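Local structure of endoglucanase A (Clostridium acetobutylicum, 3IK2) at residues Ile20-Val32 with Asn392-Asn404. The protein probably hydrolyses internal beta-1,4-glucosidic links of cellulose and related glucans. Residues are numbered along the deposited sequence; the frame is centred on the assembly and turned at random.
Sequences IYGTNQDFSNAKV and NNYVQSAFNLYNN
Gln396 and Asn400, one turn apart on helix 393-403, use their side-chain amides to bind the loop at Ser28-Lys31, mostly through its backbone. Gln396 OE1 accepts from Asn29 N at 2.8 Å, while its NE2 donates in the amide plane to Ser28 OG and to Asn392 OD1; this second bond, from within the helix segment, fixes the amide's rotation. Asn400 straddles Ala30: ND2 gives a nearly straight bond (169°) to Asn29 O at 2.7 Å, and OD1 accepts from Lys31 N at 3.1 Å. Amides suit these places because each offers both a donor and an acceptor, matching the N-H and C=O groups of an irregular loop.

Beneath this polar layer lies an aromatic one. Phe399 CG stands anti to the carbonyl carbon (chi1 -83°), carrying the ring between the loop and the strand 22-23, where Phe27 CE1 sits over one face and Gly22 O lies at its edge, 3.4 Å from Phe399 CZ. The two rings are inclined at 49°. Ala30 is small enough for its CB to settle 3.7 Å from Gln396 CB. At the helix's C-terminal end, Asn403 ND2 lies over the centre of the Tyr21 ring, 3.3 Å from Tyr21 CG, with amide and ring planes almost perpendicular; Ile20 covers the opposite face.

Water joins Asn403 ND2 to Lys31 O and Phe399 O. The helix following the eighth barrel strand thus packs against the first strand and its loop, across the closure of the TIM-like barrel, and the directional amide bonds fix the loop's register against the helix, which the less directional aromatic contacts alone would define less sharply.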
ATOM      1  N   ILE A  20      -3.760  -0.849  -6.970  1.00  5.93           N
ATOM      2  CA  ILE A  20      -2.991  -1.798  -6.162  1.00  5.62           C
ATOM      3  C   ILE A  20      -1.501  -1.932  -6.527  1.00  5.85           C
ATOM      4  O   ILE A  20      -0.720  -2.510  -5.742  1.00  6.41           O
ATOM      5  CB  ILE A  20      -3.634  -3.225  -6.106  1.00  5.47           C
ATOM      6  CG1 ILE A  20      -3.546  -3.905  -7.483  1.00  5.41           C
ATOM      7  CG2 ILE A  20      -5.073  -3.170  -5.543  1.00  4.02           C
ATOM      8  CD1 ILE A  20      -3.844  -5.338  -7.488  1.00  4.53           C
ATOM      9  N   TYR A  21      -1.113  -1.441  -7.699  1.00  5.77           N
ATOM     10  CA  TYR A  21       0.263  -1.635  -8.226  1.00  5.95           C
ATOM     11  C   TYR A  21       1.108  -0.378  -7.980  1.00  5.85           C
ATOM     12  O   TYR A  21       1.831   0.083  -8.852  1.00  6.69           O
ATOM     13  CB  TYR A  21       0.247  -1.970  -9.736  1.00  5.87           C
ATOM     14  CG  TYR A  21      -0.694  -3.106 -10.118  1.00  4.59           C
ATOM     15  CD1 TYR A  21      -1.946  -2.839 -10.680  1.00  3.00           C
ATOM     16  CD2 TYR A  21      -0.317  -4.447  -9.923  1.00  6.40           C
ATOM     17  CE1 TYR A  21      -2.823  -3.883 -11.012  1.00  5.04           C
ATOM     18  CE2 TYR A  21      -1.168  -5.501 -10.270  1.00  5.30           C
ATOM     19  CZ  TYR A  21      -2.415  -5.206 -10.810  1.00  5.24           C
ATOM     20  OH  TYR A  21      -3.252  -6.237 -11.134  1.00  5.42           O
ATOM     21  N   GLY A  22       0.999   0.173  -6.780  1.00  5.73           N
ATOM     22  CA  GLY A  22       1.608   1.454  -6.474  1.00  5.36           C
ATOM     23  C   GLY A  22       2.891   1.319  -5.680  1.00  5.57           C
ATOM     24  O   GLY A  22       3.252   0.221  -5.195  1.00  4.80           O
ATOM     25  N   THR A  23       3.588   2.441  -5.540  1.00  5.38           N
ATOM     26  CA  THR A  23       4.806   2.482  -4.744  1.00  4.50           C
ATOM     27  C   THR A  23       4.954   3.792  -3.942  1.00  4.73           C
ATOM     28  O   THR A  23       4.356   4.807  -4.309  1.00  5.29           O
ATOM     29  CB  THR A  23       6.042   2.212  -5.636  1.00  4.89           C
ATOM     30  OG1 THR A  23       7.187   1.938  -4.805  1.00  3.24           O
ATOM     31  CG2 THR A  23       6.290   3.412  -6.596  1.00  3.44           C
ATOM     32  N   ASN A  24       5.739   3.732  -2.858  1.00  4.75           N
ATOM     33  CA  ASN A  24       6.248   4.892  -2.088  1.00  5.10           C
ATOM     34  C   ASN A  24       7.618   5.359  -2.617  1.00  5.62           C
ATOM     35  O   ASN A  24       8.074   6.458  -2.290  1.00  4.70           O
ATOM     36  CB  ASN A  24       6.489   4.517  -0.623  1.00  4.95           C
ATOM     37  CG  ASN A  24       5.215   4.408   0.199  1.00  6.64           C
ATOM     38  OD1 ASN A  24       4.741   5.455   0.702  1.00  6.51           O
ATOM     39  ND2 ASN A  24       4.736   3.266   0.392  1.00  6.89           N
ATOM     40  N   GLN A  25       8.277   4.487  -3.389  1.00  6.38           N
ATOM     41  CA  GLN A  25       9.615   4.730  -3.901  1.00  7.12           C
ATOM     42  C   GLN A  25       9.638   4.337  -5.354  1.00  6.80           C
ATOM     43  O   GLN A  25       9.276   3.219  -5.705  1.00  6.59           O
ATOM     44  CB  GLN A  25      10.725   3.969  -3.107  1.00  7.79           C
ATOM     45  CG  GLN A  25      11.039   4.541  -1.694  1.00  7.98           C
ATOM     46  CD  GLN A  25      10.042   4.060  -0.651  1.00  8.37           C
ATOM     47  OE1 GLN A  25       9.443   2.990  -0.797  1.00  9.79           O
ATOM     48  NE2 GLN A  25       9.821   4.869   0.380  1.00  8.43           N
ATOM     49  N   ASP A  26      10.074   5.266  -6.201  1.00  6.16           N
ATOM     50  CA  ASP A  26      10.203   4.969  -7.621  1.00  6.81           C
ATOM     51  C   ASP A  26      11.197   3.855  -7.959  1.00  5.97           C
ATOM     52  O   ASP A  26      12.244   3.751  -7.366  1.00  5.16           O
ATOM     53  CB  ASP A  26      10.519   6.232  -8.415  1.00  6.26           C
ATOM     54  CG  ASP A  26       9.317   7.147  -8.512  1.00 10.22           C
ATOM     55  OD1 ASP A  26       8.166   6.631  -8.679  1.00 12.27           O
ATOM     56  OD2 ASP A  26       9.524   8.367  -8.376  1.00 11.19           O
ATOM     57  N   PHE A  27      10.835   3.081  -8.972  1.00  6.69           N
ATOM     58  CA  PHE A  27      11.628   1.997  -9.505  1.00  6.77           C
ATOM     59  C   PHE A  27      12.370   2.414 -10.746  1.00  7.83           C
ATOM     60  O   PHE A  27      11.831   3.145 -11.605  1.00  8.37           O
ATOM     61  CB  PHE A  27      10.708   0.852  -9.851  1.00  6.00           C
ATOM     62  CG  PHE A  27       9.975   0.289  -8.664  1.00  6.95           C
ATOM     63  CD1 PHE A  27       8.577   0.243  -8.648  1.00  5.83           C
ATOM     64  CD2 PHE A  27      10.681  -0.215  -7.571  1.00  6.58           C
ATOM     65  CE1 PHE A  27       7.888  -0.319  -7.574  1.00  4.68           C
ATOM     66  CE2 PHE A  27      10.002  -0.764  -6.468  1.00  5.22           C
ATOM     67  CZ  PHE A  27       8.602  -0.813  -6.478  1.00  4.73           C
ATOM     68  N   SER A  28      13.614   1.962 -10.852  1.00  8.52           N
ATOM     69  CA  SER A  28      14.422   2.260 -12.044  1.00  9.61           C
ATOM     70  C   SER A  28      13.736   1.733 -13.302  1.00  9.77           C
ATOM     71  O   SER A  28      13.736   2.409 -14.335  1.00 10.27           O
ATOM     72  CB  SER A  28      15.869   1.706 -11.912  1.00  9.69           C
ATOM     73  OG  SER A  28      15.830   0.317 -11.572  1.00 10.06           O
ATOM     74  N   ASN A  29      13.147   0.538 -13.229  1.00  9.99           N
ATOM     75  CA  ASN A  29      12.428  -0.022 -14.394  1.00 10.70           C
ATOM     76  C   ASN A  29      11.224  -0.936 -14.072  1.00  9.05           C
ATOM     77  O   ASN A  29      11.221  -2.119 -14.393  1.00  8.47           O
ATOM     78  CB  ASN A  29      13.408  -0.739 -15.335  1.00 11.85           C
ATOM     79  CG  ASN A  29      12.785  -1.072 -16.678  1.00 17.70           C
ATOM     80  OD1 ASN A  29      11.792  -0.447 -17.102  1.00 24.65           O
ATOM     81  ND2 ASN A  29      13.351  -2.067 -17.358  1.00 23.54           N
ATOM     82  N   ALA A  30      10.205  -0.377 -13.430  1.00  8.06           N
ATOM     83  CA  ALA A  30       9.007  -1.137 -13.113  1.00  7.66           C
ATOM     84  C   ALA A  30       7.783  -0.249 -13.214  1.00  8.32           C
ATOM     85  O   ALA A  30       7.756   0.872 -12.671  1.00  7.82           O
ATOM     86  CB  ALA A  30       9.098  -1.766 -11.744  1.00  7.23           C
ATOM     87  N   LYS A  31       6.790  -0.773 -13.943  1.00  8.80           N
ATOM     88  CA  LYS A  31       5.477  -0.147 -14.142  1.00  8.41           C
ATOM     89  C   LYS A  31       4.649  -0.016 -12.861  1.00  7.34           C
ATOM     90  O   LYS A  31       4.239  -1.025 -12.251  1.00  7.27           O
ATOM     91  CB  LYS A  31       4.670  -0.961 -15.183  1.00  8.29           C
ATOM     92  CG  LYS A  31       3.351  -0.293 -15.600  1.00 10.45           C
ATOM     93  CD  LYS A  31       3.615   0.989 -16.329  1.00 13.33           C
ATOM     94  CE  LYS A  31       2.390   1.856 -16.395  1.00 17.70           C
ATOM     95  NZ  LYS A  31       1.546   1.474 -17.528  1.00 21.95           N
ATOM     96  N   VAL A  32       4.352   1.222 -12.471  1.00  7.01           N
ATOM     97  CA  VAL A  32       3.416   1.444 -11.354  1.00  6.49           C
ATOM     98  C   VAL A  32       2.181   2.234 -11.747  1.00  6.53           C
ATOM     99  O   VAL A  32       2.189   2.934 -12.743  1.00  6.22           O
ATOM    100  CB  VAL A  32       4.098   2.098 -10.111  1.00  6.69           C
ATOM    101  CG1 VAL A  32       5.209   1.198  -9.553  1.00  4.38           C
ATOM    102  CG2 VAL A  32       4.592   3.505 -10.447  1.00  5.46           C
ATOM    103  N   ASN A 392      16.257  -4.150  -5.351  1.00 10.03           N
ATOM    104  CA  ASN A 392      14.880  -4.634  -5.432  1.00  9.33           C
ATOM    105  C   ASN A 392      14.491  -5.187  -6.793  1.00  9.45           C
ATOM    106  O   ASN A 392      13.310  -5.100  -7.186  1.00 10.50           O
ATOM    107  CB  ASN A 392      13.919  -3.493  -5.036  1.00  8.98           C
ATOM    108  CG  ASN A 392      14.137  -2.185  -5.861  1.00  8.57           C
ATOM    109  OD1 ASN A 392      14.773  -2.173  -6.935  1.00  6.64           O
ATOM    110  ND2 ASN A 392      13.568  -1.086  -5.356  1.00  5.25           N
ATOM    111  N   ASN A 393      15.467  -5.739  -7.515  1.00  9.07           N
ATOM    112  CA  ASN A 393      15.253  -6.203  -8.895  1.00  8.79           C
ATOM    113  C   ASN A 393      14.149  -7.245  -9.027  1.00  8.29           C
ATOM    114  O   ASN A 393      13.432  -7.269 -10.015  1.00  8.60           O
ATOM    115  CB  ASN A 393      16.573  -6.706  -9.564  1.00  8.64           C
ATOM    116  CG  ASN A 393      17.268  -7.825  -8.759  1.00  9.61           C
ATOM    117  OD1 ASN A 393      17.441  -7.704  -7.550  1.00 10.00           O
ATOM    118  ND2 ASN A 393      17.691  -8.895  -9.443  1.00  8.17           N
ATOM    119  N   TYR A 394      14.009  -8.123  -8.048  1.00  7.89           N
ATOM    120  CA  TYR A 394      12.898  -9.088  -8.095  1.00  7.41           C
ATOM    121  C   TYR A 394      11.535  -8.503  -7.707  1.00  6.54           C
ATOM    122  O   TYR A 394      10.525  -8.932  -8.218  1.00  5.82           O
ATOM    123  CB  TYR A 394      13.209 -10.342  -7.279  1.00  7.33           C
ATOM    124  CG  TYR A 394      14.028 -11.379  -8.033  1.00  8.69           C
ATOM    125  CD1 TYR A 394      13.405 -12.373  -8.807  1.00  9.27           C
ATOM    126  CD2 TYR A 394      15.427 -11.376  -7.960  1.00  9.20           C
ATOM    127  CE1 TYR A 394      14.158 -13.334  -9.495  1.00 10.11           C
ATOM    128  CE2 TYR A 394      16.186 -12.328  -8.631  1.00  8.60           C
ATOM    129  CZ  TYR A 394      15.555 -13.306  -9.398  1.00  9.57           C
ATOM    130  OH  TYR A 394      16.337 -14.241 -10.069  1.00  8.45           O
ATOM    131  N   VAL A 395      11.517  -7.518  -6.808  1.00  7.05           N
ATOM    132  CA  VAL A 395      10.322  -6.723  -6.581  1.00  6.92           C
ATOM    133  C   VAL A 395       9.903  -6.043  -7.898  1.00  7.64           C
ATOM    134  O   VAL A 395       8.723  -6.064  -8.280  1.00  7.63           O
ATOM    135  CB  VAL A 395      10.497  -5.689  -5.423  1.00  8.01           C
ATOM    136  CG1 VAL A 395       9.388  -4.591  -5.483  1.00  5.32           C
ATOM    137  CG2 VAL A 395      10.486  -6.400  -4.060  1.00  5.29           C
ATOM    138  N   GLN A 396      10.864  -5.470  -8.615  1.00  7.58           N
ATOM    139  CA  GLN A 396      10.507  -4.823  -9.869  1.00  7.50           C
ATOM    140  C   GLN A 396       9.959  -5.845 -10.859  1.00  7.39           C
ATOM    141  O   GLN A 396       8.989  -5.564 -11.545  1.00  7.07           O
ATOM    142  CB  GLN A 396      11.703  -4.069 -10.459  1.00  7.78           C
ATOM    143  CG  GLN A 396      12.193  -2.957  -9.582  1.00  6.08           C
ATOM    144  CD  GLN A 396      13.130  -2.010 -10.310  1.00  4.89           C
ATOM    145  OE1 GLN A 396      12.890  -1.664 -11.458  1.00  4.60           O
ATOM    146  NE2 GLN A 396      14.166  -1.549  -9.626  1.00  3.63           N
ATOM    147  N   SER A 397      10.538  -7.049 -10.904  1.00  7.54           N
ATOM    148  CA  SER A 397       9.995  -8.107 -11.789  1.00  8.30           C
ATOM    149  C   SER A 397       8.520  -8.412 -11.512  1.00  7.68           C
ATOM    150  O   SER A 397       7.765  -8.645 -12.437  1.00  7.99           O
ATOM    151  CB  SER A 397      10.754  -9.425 -11.678  1.00  8.77           C
ATOM    152  OG  SER A 397      12.136  -9.249 -11.654  1.00 12.91           O
ATOM    153  N   ALA A 398       8.144  -8.471 -10.238  1.00  7.16           N
ATOM    154  CA  ALA A 398       6.769  -8.762  -9.846  1.00  6.94           C
ATOM    155  C   ALA A 398       5.826  -7.712 -10.385  1.00  6.72           C
ATOM    156  O   ALA A 398       4.812  -8.062 -10.989  1.00  6.49           O
ATOM    157  CB  ALA A 398       6.643  -8.897  -8.333  1.00  6.03           C
ATOM    158  N   PHE A 399       6.171  -6.429 -10.211  1.00  6.88           N
ATOM    159  CA  PHE A 399       5.379  -5.344 -10.767  1.00  6.71           C
ATOM    160  C   PHE A 399       5.272  -5.446 -12.297  1.00  7.27           C
ATOM    161  O   PHE A 399       4.186  -5.299 -12.873  1.00  7.78           O
ATOM    162  CB  PHE A 399       5.974  -3.983 -10.377  1.00  6.77           C
ATOM    163  CG  PHE A 399       5.574  -3.499  -9.003  1.00  7.03           C
ATOM    164  CD1 PHE A 399       6.321  -3.849  -7.870  1.00  4.57           C
ATOM    165  CD2 PHE A 399       4.450  -2.665  -8.837  1.00  6.12           C
ATOM    166  CE1 PHE A 399       5.951  -3.384  -6.581  1.00  6.33           C
ATOM    167  CE2 PHE A 399       4.085  -2.191  -7.546  1.00  6.78           C
ATOM    168  CZ  PHE A 399       4.825  -2.555  -6.426  1.00  7.01           C
ATOM    169  N   ASN A 400       6.405  -5.659 -12.961  1.00  7.80           N
ATOM    170  CA  ASN A 400       6.415  -5.845 -14.423  1.00  8.54           C
ATOM    171  C   ASN A 400       5.697  -7.099 -14.880  1.00  9.21           C
ATOM    172  O   ASN A 400       5.146  -7.130 -15.975  1.00  9.47           O
ATOM    173  CB  ASN A 400       7.842  -5.838 -14.971  1.00  8.29           C
ATOM    174  CG  ASN A 400       8.444  -4.480 -14.921  1.00  7.91           C
ATOM    175  OD1 ASN A 400       7.719  -3.494 -15.037  1.00 10.36           O
ATOM    176  ND2 ASN A 400       9.761  -4.397 -14.718  1.00  5.05           N
ATOM    177  N   LEU A 401       5.684  -8.133 -14.047  1.00  9.11           N
ATOM    178  CA  LEU A 401       4.960  -9.345 -14.412  1.00  9.65           C
ATOM    179  C   LEU A 401       3.481  -9.061 -14.621  1.00  9.23           C
ATOM    180  O   LEU A 401       2.849  -9.664 -15.464  1.00  9.06           O
ATOM    181  CB  LEU A 401       5.141 -10.461 -13.376  1.00  8.96           C
ATOM    182  CG  LEU A 401       4.568 -11.819 -13.817  1.00 10.04           C
ATOM    183  CD1 LEU A 401       5.382 -12.393 -14.972  1.00  6.88           C
ATOM    184  CD2 LEU A 401       4.457 -12.815 -12.657  1.00  9.40           C
ATOM    185  N   TYR A 402       2.934  -8.136 -13.843  1.00 10.05           N
ATOM    186  CA  TYR A 402       1.549  -7.764 -14.006  1.00 10.31           C
ATOM    187  C   TYR A 402       1.283  -6.840 -15.190  1.00 11.41           C
ATOM    188  O   TYR A 402       0.406  -7.146 -16.006  1.00 12.00           O
ATOM    189  CB  TYR A 402       0.985  -7.199 -12.697  1.00 10.25           C
ATOM    190  CG  TYR A 402       0.659  -8.297 -11.714  1.00  8.24           C
ATOM    191  CD1 TYR A 402      -0.627  -8.839 -11.657  1.00  4.96           C
ATOM    192  CD2 TYR A 402       1.651  -8.835 -10.883  1.00  8.73           C
ATOM    193  CE1 TYR A 402      -0.928  -9.879 -10.763  1.00  6.18           C
ATOM    194  CE2 TYR A 402       1.357  -9.896  -9.972  1.00  6.61           C
ATOM    195  CZ  TYR A 402       0.062 -10.405  -9.940  1.00  6.13           C
ATOM    196  OH  TYR A 402      -0.252 -11.417  -9.064  1.00  7.53           O
ATOM    197  N   ASN A 403       2.052  -5.750 -15.302  1.00 11.52           N
ATOM    198  CA  ASN A 403       1.710  -4.620 -16.197  1.00 12.10           C
ATOM    199  C   ASN A 403       2.754  -4.179 -17.221  1.00 12.07           C
ATOM    200  O   ASN A 403       2.575  -3.207 -17.938  1.00 12.04           O
ATOM    201  CB  ASN A 403       1.289  -3.410 -15.374  1.00 12.55           C
ATOM    202  CG  ASN A 403       0.079  -3.694 -14.540  1.00 14.14           C
ATOM    203  OD1 ASN A 403      -0.960  -4.062 -15.076  1.00 15.29           O
ATOM    204  ND2 ASN A 403       0.217  -3.575 -13.213  1.00 11.30           N
ATOM    205  N   ASN A 404       3.849  -4.895 -17.291  1.00 12.53           N
ATOM    206  CA  ASN A 404       4.769  -4.670 -18.380  1.00 13.43           C
ATOM    207  C   ASN A 404       5.616  -5.913 -18.573  1.00 13.10           C
ATOM    208  O   ASN A 404       6.823  -5.862 -18.493  1.00 13.07           O
ATOM    209  CB  ASN A 404       5.613  -3.426 -18.115  1.00 12.82           C
ATOM    210  CG  ASN A 404       6.497  -3.073 -19.285  1.00 14.23           C
ATOM    211  OD1 ASN A 404       6.223  -3.455 -20.416  1.00 16.27           O
ATOM    212  ND2 ASN A 404       7.556  -2.321 -19.020  1.00 14.18           N
TER
HETATM  213  O   HOH W   1      13.535   1.683  -6.034  1.00 12.74           O
HETATM  214  O   HOH W   2       8.756  -1.302 -16.931  1.00 22.11           O
HETATM  215  O   HOH W   3       2.589  -3.044 -12.093  1.00  4.40           O
HETATM  216  O   HOH W   4       0.673  -1.259 -18.413  1.00 22.98           O